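Long-range contacts in programmed cell death 6-interacting protein (Homo sapiens, PDB 5WA1), which acts as a class E VPS protein in multivesicular body biogenesis, cytokinesis and membrane repair, and is represented by its Bro1 domain, bound to a CHMP4C peptide: residues S27-K31 and C143-N147; A152-A157 and H173-A177; A216-F220 and A356-K360. Residue numbers count along the deposited sequence, not the author numbering.

Interaction 1 (S27-K31 and C143-N147)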
# COMPACT_ATOMS: atom_id res chain seq x y z
N SER A 27 -2.01 -4.72 5.77
CA SER A 27 -0.70 -5.00 5.21
C SER A 27 -0.74 -6.37 4.56
O SER A 27 -1.68 -7.15 4.73
CB SER A 27 0.40 -4.93 6.28
OG SER A 27 0.17 -5.88 7.30
N VAL A 28 0.31 -6.67 3.80
CA VAL A 28 0.35 -7.85 2.93
C VAL A 28 1.48 -8.76 3.41
O VAL A 28 2.58 -8.28 3.68
CB VAL A 28 0.54 -7.45 1.46
CG1 VAL A 28 0.55 -8.67 0.56
CG2 VAL A 28 -0.55 -6.46 1.04
N GLN A 29 1.20 -10.05 3.50
CA GLN A 29 2.23 -11.02 3.83
C GLN A 29 3.18 -11.22 2.65
O GLN A 29 2.78 -11.13 1.49
CB GLN A 29 1.61 -12.36 4.24
CG GLN A 29 0.79 -12.28 5.52
CD GLN A 29 1.64 -11.96 6.74
OE1 GLN A 29 1.69 -10.81 7.19
NE2 GLN A 29 2.32 -12.97 7.28
N LEU A 30 4.45 -11.49 2.96
CA LEU A 30 5.45 -11.70 1.92
C LEU A 30 5.31 -13.10 1.32
O LEU A 30 4.87 -14.04 1.99
CB LEU A 30 6.86 -11.51 2.49
CG LEU A 30 7.47 -10.10 2.57
CD1 LEU A 30 6.69 -9.17 3.49
CD2 LEU A 30 8.92 -10.19 3.02
N LYS A 31 5.69 -13.23 0.05
CA LYS A 31 5.73 -14.53 -0.60
C LYS A 31 6.97 -15.29 -0.16
O LYS A 31 8.03 -14.71 0.05
CB LYS A 31 5.71 -14.37 -2.12
CG LYS A 31 4.46 -13.67 -2.66
CD LYS A 31 4.59 -13.29 -4.13
CE LYS A 31 4.83 -14.50 -5.03
NZ LYS A 31 3.89 -15.63 -4.78
N CYS A 143 8.01 -11.29 -8.27
CA CYS A 143 7.78 -11.76 -6.91
C CYS A 143 8.62 -10.98 -5.91
O CYS A 143 8.16 -10.70 -4.80
CB CYS A 143 8.10 -13.25 -6.81
SG CYS A 143 7.09 -14.29 -7.87
N VAL A 144 9.86 -10.64 -6.28
CA VAL A 144 10.68 -9.81 -5.41
C VAL A 144 10.06 -8.44 -5.22
O VAL A 144 10.00 -7.91 -4.10
CB VAL A 144 12.12 -9.73 -5.95
CG1 VAL A 144 12.89 -8.60 -5.29
CG2 VAL A 144 12.82 -11.04 -5.70
N LEU A 145 9.56 -7.83 -6.30
CA LEU A 145 8.92 -6.53 -6.16
C LEU A 145 7.65 -6.63 -5.32
O LEU A 145 7.32 -5.69 -4.59
CB LEU A 145 8.61 -5.92 -7.53
CG LEU A 145 8.04 -4.49 -7.46
CD1 LEU A 145 8.96 -3.60 -6.64
CD2 LEU A 145 7.80 -3.92 -8.85
N PHE A 146 6.94 -7.75 -5.41
CA PHE A 146 5.80 -7.99 -4.53
C PHE A 146 6.20 -7.92 -3.07
O PHE A 146 5.51 -7.31 -2.25
CB PHE A 146 5.17 -9.35 -4.84
CG PHE A 146 3.88 -9.62 -4.10
CD1 PHE A 146 3.90 -10.12 -2.80
CD2 PHE A 146 2.66 -9.37 -4.70
CE1 PHE A 146 2.72 -10.36 -2.12
CE2 PHE A 146 1.47 -9.62 -4.03
CZ PHE A 146 1.50 -10.11 -2.74
N ASN A 147 7.32 -8.57 -2.72
CA ASN A 147 7.75 -8.58 -1.32
C ASN A 147 8.27 -7.22 -0.89
O ASN A 147 8.14 -6.87 0.29
CB ASN A 147 8.80 -9.68 -1.11
CG ASN A 147 8.17 -11.06 -0.99
OD1 ASN A 147 7.00 -11.23 -1.29
ND2 ASN A 147 8.95 -12.04 -0.54

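Interaction 2 (A152-A157 and H173-A177)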
# COMPACT_ATOMS: atom_id res chain seq x y z
N ALA A 152 7.05 -3.14 2.71
CA ALA A 152 6.80 -1.71 2.91
C ALA A 152 5.43 -1.47 3.54
O ALA A 152 5.28 -0.59 4.40
CB ALA A 152 6.89 -0.96 1.58
N SER A 153 4.42 -2.24 3.13
CA SER A 153 3.10 -2.10 3.74
C SER A 153 3.13 -2.50 5.20
O SER A 153 2.43 -1.90 6.02
CB SER A 153 2.06 -2.94 2.98
OG SER A 153 2.10 -4.31 3.38
N GLN A 154 3.94 -3.50 5.56
CA GLN A 154 4.03 -3.92 6.95
C GLN A 154 4.75 -2.88 7.79
O GLN A 154 4.36 -2.62 8.94
CB GLN A 154 4.72 -5.27 7.06
CG GLN A 154 3.94 -6.41 6.38
CD GLN A 154 4.57 -7.76 6.66
OE1 GLN A 154 5.19 -7.95 7.70
NE2 GLN A 154 4.42 -8.70 5.73
N ILE A 155 5.82 -2.29 7.25
CA ILE A 155 6.54 -1.24 7.96
C ILE A 155 5.63 -0.03 8.17
O ILE A 155 5.60 0.58 9.24
CB ILE A 155 7.82 -0.86 7.20
CG1 ILE A 155 8.81 -2.04 7.22
CG2 ILE A 155 8.44 0.40 7.79
CD1 ILE A 155 10.01 -1.89 6.28
N ALA A 156 4.87 0.33 7.13
CA ALA A 156 3.96 1.47 7.25
C ALA A 156 2.89 1.22 8.30
O ALA A 156 2.58 2.11 9.12
CB ALA A 156 3.32 1.76 5.89
N ALA A 157 2.31 0.02 8.30
CA ALA A 157 1.26 -0.32 9.25
C ALA A 157 1.76 -0.36 10.69
O ALA A 157 0.95 -0.27 11.61
CB ALA A 157 0.63 -1.67 8.87
N HIS A 173 5.82 4.94 2.65
CA HIS A 173 5.84 3.51 2.36
C HIS A 173 4.54 3.02 1.71
O HIS A 173 4.59 2.13 0.85
CB HIS A 173 6.14 2.74 3.65
CG HIS A 173 7.59 2.72 4.01
ND1 HIS A 173 8.33 3.88 4.17
CD2 HIS A 173 8.45 1.70 4.24
CE1 HIS A 173 9.58 3.56 4.49
NE2 HIS A 173 9.67 2.25 4.53
N TYR A 174 3.39 3.59 2.09
CA TYR A 174 2.13 3.23 1.42
C TYR A 174 2.14 3.66 -0.04
O TYR A 174 1.66 2.92 -0.90
CB TYR A 174 0.94 3.86 2.14
CG TYR A 174 0.54 3.16 3.42
CD1 TYR A 174 0.44 1.77 3.48
CD2 TYR A 174 0.25 3.89 4.57
CE1 TYR A 174 0.07 1.13 4.66
CE2 TYR A 174 -0.11 3.26 5.74
CZ TYR A 174 -0.20 1.88 5.78
OH TYR A 174 -0.56 1.25 6.95
N GLN A 175 2.69 4.83 -0.34
CA GLN A 175 2.76 5.27 -1.73
C GLN A 175 3.75 4.43 -2.52
O GLN A 175 3.52 4.14 -3.70
CB GLN A 175 3.11 6.75 -1.80
CG GLN A 175 1.95 7.64 -1.34
CD GLN A 175 2.33 9.10 -1.36
OE1 GLN A 175 2.07 9.81 -2.34
NE2 GLN A 175 2.97 9.56 -0.30
N PHE A 176 4.86 4.03 -1.90
CA PHE A 176 5.77 3.10 -2.55
C PHE A 176 5.08 1.77 -2.83
O PHE A 176 5.11 1.26 -3.96
CB PHE A 176 7.02 2.88 -1.71
CG PHE A 176 7.86 1.74 -2.21
CD1 PHE A 176 8.74 1.93 -3.26
CD2 PHE A 176 7.71 0.46 -1.69
CE1 PHE A 176 9.50 0.87 -3.76
CE2 PHE A 176 8.45 -0.61 -2.19
CZ PHE A 176 9.35 -0.39 -3.22
N ALA A 177 4.44 1.18 -1.81
CA ALA A 177 3.75 -0.09 -2.01
C ALA A 177 2.70 0.02 -3.10
O ALA A 177 2.58 -0.86 -3.96
CB ALA A 177 3.13 -0.58 -0.70
O HOH W 1 -0.10 2.90 9.35

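Interaction 3 (A216-F220 and A356-K360)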
# COMPACT_ATOMS: atom_id res chain seq x y z
N ALA A 216 -2.43 5.59 2.25
CA ALA A 216 -1.59 6.79 2.18
C ALA A 216 -2.42 8.05 2.35
O ALA A 216 -2.05 8.95 3.10
CB ALA A 216 -0.83 6.82 0.85
N GLN A 217 -3.57 8.14 1.65
CA GLN A 217 -4.45 9.30 1.80
C GLN A 217 -4.97 9.41 3.23
O GLN A 217 -5.07 10.52 3.78
CB GLN A 217 -5.61 9.21 0.80
CG GLN A 217 -6.64 10.36 0.89
CD GLN A 217 -6.12 11.69 0.35
OE1 GLN A 217 -5.13 11.73 -0.38
NE2 GLN A 217 -6.80 12.79 0.70
N GLU A 218 -5.28 8.28 3.86
CA GLU A 218 -5.73 8.32 5.25
C GLU A 218 -4.65 8.89 6.17
O GLU A 218 -4.96 9.61 7.12
CB GLU A 218 -6.13 6.92 5.72
CG GLU A 218 -6.61 6.88 7.17
CD GLU A 218 -6.94 5.46 7.63
OE1 GLU A 218 -6.80 4.53 6.82
OE2 GLU A 218 -7.33 5.29 8.80
N VAL A 219 -3.39 8.55 5.91
CA VAL A 219 -2.30 9.08 6.72
C VAL A 219 -2.23 10.60 6.57
O VAL A 219 -1.97 11.31 7.55
CB VAL A 219 -0.96 8.41 6.33
CG1 VAL A 219 0.20 9.14 6.99
CG2 VAL A 219 -0.96 6.95 6.75
N PHE A 220 -2.45 11.11 5.36
CA PHE A 220 -2.46 12.56 5.20
C PHE A 220 -3.63 13.20 5.95
O PHE A 220 -3.49 14.31 6.47
CB PHE A 220 -2.52 12.94 3.72
CG PHE A 220 -1.17 13.00 3.08
CD1 PHE A 220 -0.43 14.17 3.10
CD2 PHE A 220 -0.62 11.88 2.48
CE1 PHE A 220 0.82 14.23 2.53
CE2 PHE A 220 0.64 11.93 1.89
CZ PHE A 220 1.36 13.11 1.92
N ALA A 356 -9.64 16.38 -2.03
CA ALA A 356 -8.24 16.76 -2.21
C ALA A 356 -7.36 15.52 -2.08
O ALA A 356 -7.31 14.90 -1.02
CB ALA A 356 -7.82 17.82 -1.19
N THR A 357 -6.65 15.18 -3.15
CA THR A 357 -5.77 14.01 -3.16
C THR A 357 -4.33 14.47 -2.96
O THR A 357 -3.83 15.31 -3.72
CB THR A 357 -5.92 13.21 -4.46
OG1 THR A 357 -4.83 12.28 -4.58
CG2 THR A 357 -5.96 14.12 -5.67
N LEU A 358 -3.68 13.95 -1.92
CA LEU A 358 -2.30 14.26 -1.59
C LEU A 358 -1.34 13.13 -1.94
O LEU A 358 -0.15 13.24 -1.64
CB LEU A 358 -2.18 14.58 -0.10
CG LEU A 358 -2.32 16.04 0.31
CD1 LEU A 358 -1.07 16.80 -0.06
CD2 LEU A 358 -3.53 16.68 -0.34
N VAL A 359 -1.82 12.05 -2.55
CA VAL A 359 -1.02 10.85 -2.71
C VAL A 359 -0.95 10.45 -4.18
O VAL A 359 -1.83 10.78 -4.98
CB VAL A 359 -1.58 9.69 -1.86
CG1 VAL A 359 -1.48 10.05 -0.39
CG2 VAL A 359 -3.03 9.41 -2.24
N LYS A 360 0.13 9.75 -4.52
CA LYS A 360 0.37 9.24 -5.86
C LYS A 360 1.04 7.89 -5.74
O LYS A 360 1.84 7.67 -4.82
CB LYS A 360 1.25 10.22 -6.66
CG LYS A 360 1.55 9.79 -8.09
CD LYS A 360 0.31 9.81 -8.96
CE LYS A 360 0.56 9.14 -10.31
NZ LYS A 360 -0.67 9.06 -11.14

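Interaction 1 (S27-K31 and C143-N147)
Near the N-terminus of the Bro1 domain, residues 27-31 run as an extended loop across helix 137-157, with 341 Å² buried between the two segments. Ser27 lies beyond reach of residues 143-147. Val28 makes the first contact: its CA-to-CB bond points toward the helix, and CG1 comes within 3.7 Å of Phe146 CZ. Its backbone N and O also bond nearly two turns further along the same helix, to Ser153 OG and Gln154 NE2. The CA-to-CB bond of Gln29 points away from the helix, and the residue contributes its carbonyl instead; Gln29 O sits 3.7 Å from Phe146 CE1, near the plane of the ring, and has no hydrogen-bond partner in the model. At Leu30 the backbones are nearest, with Leu30 CA 5.1 Å from Asn147 CA, and Leu30 CB lies 3.7 Å from Asn147 ND2. Lys31 is the best-held residue. The Asn147 carboxamide bonds to both of its peptide groups: Lys31 N donates to Asn147 OD1 (2.7 Å, 159°), and Asn147 ND2 donates to Lys31 O (2.9 Å, 170°). The aliphatic part of Lys31 packs alongside, CD 3.5 Å from Phe146 CD1 and CE 3.6 Å from Cys143 SG. Its ammonium has partners outside the two segments, a salt bridge with Asp199 and a hydrogen bond with Lys117 O. The two short, well-directed bonds show that one asparagine side chain satisfies the amide and carbonyl of an extended residue as a neighbouring strand would, so the loop's position on the helix is set by polar pairing as well as by apolar packing around Phe146.

Interaction 2 (A152-A157 and H173-A177)
Helices 137-157 and 164-191 lie side by side and nearly antiparallel here: the axes of the short segments approach to 8.4 Å at an angle of 159° between their N-to-C directions. Small side chains on both helices, Ala152 and Ala156 on one and Ala177 on the other, suit this spacing. The small bump of Ala152 CB enters a hollow between His173 CD2 (4.1 Å from it), Phe176 CD2 (3.7 Å) and Ala177 CB (4.4 Å). In return, His173 CB rests 3.5 Å from Ala152 O and 3.7 Å from Ala156 CB, while Ile155 CG2 lies 3.8 Å from His173 CD2. The methyl of Ala156 also sits squarely on the Tyr174 ring, a CH-pi contact with CB 3.5 Å from the centroid and only 11° off the normal. Beyond it the phenol reaches Ala157, with Tyr174 OH 3.3 Å from Ala157 CA, and a water links Tyr174 OH (2.9 Å) to Ala156 O (2.8 Å). This antiparallel pair of consecutive helices forms a helical hairpin, consistent with the TPR clan to which the BRO1-like domain is assigned.

Interaction 3 (A216-F220 and A356-K360)
Gln217, on helix 202-226, supplies the polar link to the loop of residues 356-360. Its CA-to-CB bond points sideways, but chi1 near 178° and chi2 near 73° bring the carboxamide to the loop backbone. There Gln217 OE1 accepts from Leu358 N (3.1 Å, 170°) and Gln217 NE2 donates to Ala356 O (2.8 Å). The second bond is more bent, at 130°, and the same NE2 group also bonds to Leu237 O on helix 231-252. One side chain thus satisfies a carbonyl and the amide two residues later. Other polar groups find partners in neighbouring parts of the chain: Thr357 OG1 bonds to Tyr244 OH, the Ala356 backbone pairs with that of Lys236, and Lys360 N donates to Gln175 OE1.

Beside the carboxamide the contact is apolar. Val359 CG1 lies 3.5 Å from Ala216 CB and 3.5 Å from Phe220 CD2, near the point where the backbones are closest (Gln217 CA to Val359 CA, 5.9 Å). Leu358 CB stands over one face of the Phe220 ring, 3.8 Å from its centroid and 17° off the normal, a CH-pi contact. Ala356, Leu358 and Phe220 also pack against apolar side chains of the bound CHMP4C peptide, and Phe220 meets an aromatic side chain of that peptide edge-to-face. Both segments fall in the region that interacts with CHMP4A, CHMP4B and CHMP4C, so helix and loop together form part of the CHMP4-binding site of the Bro1 domain.

The three contacts follow one another along the chain and cross a single Bro1 domain. Interactions 1 and 2, with centres 11 Å apart, share helix 137-157 and touch through Val28, Ser153 and Gln154. Interactions 2 and 3, 13 Å apart, meet where Tyr174 and Gln175 of helix 164-191 pack on Ala216 of the next helix, 202-226, and Gln175 OE1 takes Lys360 N at 2.9 Å. Interactions 1 and 3 are separated by 22 Å between centres and about 10 Å between nearest atoms. The helical pair of residues 152-157 and 173-177 therefore stands between an N-terminal loop and the loop touching the CHMP4C peptide, linking early and late parts of the chain through three consecutive helices.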